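Local coordinates for putative periplasmic protein ydgH (Salmonella enterica subsp. enterica serovar Typhimurium, PDB 4EVU), which is of unknown function but is probably a secreted periplasmic protein, represented here by its C-terminal DUF1471 (YdgH/BhsA/McbA-like) domain, at residues G30-T33 against E34-Q38. Sequence-based numbering, arbitrary orientation. Where two conformers were deposited one is given.
Sequences GNMT and EISYQ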
loop_
_atom_site.group_PDB
_atom_site.type_symbol
_atom_site.label_atom_id
_atom_site.label_comp_id
_atom_site.label_asym_id
_atom_site.label_seq_id
_atom_site.Cartn_x
_atom_site.Cartn_y
_atom_site.Cartn_z
ATOM N N GLY B 30 -5.067 -5.596 5.640
ATOM C CA GLY B 30 -6.428 -5.116 5.438
ATOM C C GLY B 30 -6.606 -4.623 4.027
ATOM O O GLY B 30 -7.167 -5.307 3.194
ATOM N N ASN B 31 -6.127 -3.410 3.788
ATOM C CA ASN B 31 -6.037 -2.779 2.505
ATOM C C ASN B 31 -5.054 -1.602 2.621
ATOM O O ASN B 31 -4.551 -1.308 3.719
ATOM C CB ASN B 31 -7.400 -2.435 1.866
ATOM C CG ASN B 31 -8.207 -1.435 2.652
ATOM O OD1 ASN B 31 -7.674 -0.665 3.454
ATOM N ND2 ASN B 31 -9.521 -1.419 2.390
HETATM N N MSE B 32 -4.781 -0.921 1.515
HETATM C CA MSE B 32 -3.774 0.125 1.559
HETATM C C MSE B 32 -4.201 1.255 2.469
HETATM O O MSE B 32 -3.373 1.825 3.153
HETATM C CB MSE B 32 -3.451 0.655 0.149
HETATM C CG MSE B 32 -2.062 1.228 0.049
HETATM SE SE MSE B 32 -0.763 -0.172 0.162
HETATM C CE MSE B 32 -0.627 -0.655 -1.710
ATOM N N THR B 33 -5.499 1.563 2.482
ATOM C CA THR B 33 -6.027 2.612 3.360
ATOM C C THR B 33 -5.763 2.247 4.810
ATOM O O THR B 33 -5.281 3.083 5.586
ATOM C CB THR B 33 -7.553 2.863 3.100
ATOM O OG1 THR B 33 -7.706 3.343 1.762
ATOM C CG2 THR B 33 -8.166 3.878 4.091
ATOM N N GLU B 34 -6.071 1.010 5.187
ATOM C CA GLU B 34 -5.908 0.580 6.574
ATOM C C GLU B 34 -4.427 0.530 7.005
ATOM O O GLU B 34 -4.073 0.979 8.100
ATOM C CB GLU B 34 -6.660 -0.765 6.789
ATOM C CG GLU B 34 -8.221 -0.632 6.589
ATOM C CD GLU B 34 -9.039 -1.930 6.741
ATOM O OE1 GLU B 34 -8.443 -2.971 7.134
ATOM O OE2 GLU B 34 -10.295 -1.900 6.468
ATOM N N ILE B 35 -3.542 0.041 6.137
ATOM C CA ILE B 35 -2.120 0.043 6.470
ATOM C C ILE B 35 -1.527 1.469 6.515
ATOM O O ILE B 35 -0.684 1.745 7.378
ATOM C CB ILE B 35 -1.255 -0.958 5.623
ATOM C CG1 ILE B 35 0.085 -1.206 6.309
ATOM C CG2 ILE B 35 -1.134 -0.513 4.196
ATOM C CD1 ILE B 35 -0.039 -1.801 7.728
ATOM N N SER B 36 -1.945 2.354 5.609
ATOM C CA SER B 36 -1.515 3.732 5.642
ATOM C C SER B 36 -1.905 4.402 6.945
ATOM O O SER B 36 -1.112 5.175 7.500
ATOM C CB SER B 36 -2.107 4.522 4.479
ATOM O OG SER B 36 -1.630 4.045 3.227
ATOM N N TYR B 37 -3.097 4.098 7.433
ATOM C CA TYR B 37 -3.546 4.596 8.720
ATOM C C TYR B 37 -2.618 4.142 9.860
ATOM O O TYR B 37 -2.299 4.932 10.742
ATOM C CB TYR B 37 -5.001 4.152 8.942
ATOM C CG TYR B 37 -5.552 4.517 10.282
ATOM C CD1 TYR B 37 -6.104 5.766 10.518
ATOM C CD2 TYR B 37 -5.485 3.622 11.348
ATOM C CE1 TYR B 37 -6.614 6.103 11.779
ATOM C CE2 TYR B 37 -5.993 3.942 12.606
ATOM C CZ TYR B 37 -6.540 5.199 12.822
ATOM O OH TYR B 37 -7.063 5.537 14.064
ATOM N N GLN B 38 -2.202 2.875 9.836
ATOM C CA GLN B 38 -1.300 2.361 10.860
ATOM C C GLN B 38 0.049 3.053 10.794
ATOM O O GLN B 38 0.602 3.404 11.829
ATOM C CB GLN B 38 -1.119 0.840 10.761
ATOM C CG GLN B 38 -2.417 0.057 11.047
ATOM C CD GLN B 38 -2.935 0.259 12.453
ATOM O OE1 GLN B 38 -2.157 0.363 13.389
ATOM N NE2 GLN B 38 -4.248 0.340 12.602
HETATM O O HOH W 1 -11.316 0.126 4.082
#
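Asn31 caps the start of helix 32-45 by reaching forward to Glu34. Its chi1 of 63° sets CG between the backbone N and the carbonyl carbon, which turns the amide toward the first helical turn. Asn31 OD1 accepts from Glu34 N at 2.9 Å, and the bond is nearly straight at the oxygen. The backbone O of Asn31 takes Ile35 N, also at 2.9 Å, so one residue receives two N-H groups of the first turn.

Glu34 runs back toward the cap. Its CB lies 3.5 Å from Asn31 OD1. Glu34 CG comes closer, 3.2 Å from Asn31 OD1. Beyond CG the chain is extended (chi2 178°) and crosses the Asn31 side chain at about a right angle. At the tip, Glu34 OE1 rests 3.4 Å from Gly30 CA. OE2 is joined to Asn31 ND2 through a water, which accepts from ND2 and donates to OE2. The amide and carboxylate planes are 56° apart. OE2 also bonds Asn10 ND2 of the second subunit.

Met32 O receives two donors from Ser36, one turn further along the helix. Ser36 OG donates to Met32 O at 2.8 Å, and Ser36 N reaches the same oxygen from the opposite face of its plane. Met32, a selenomethionine, also meets its counterpart in the second subunit, while Ile35 touches Phe25 of strand 21-28. The Asn31 to Glu34 bond is an Asn N-cap; it opens the helix that packs on the sheet of this YdgH/BhsA/McbA-like domain, beside the second subunit.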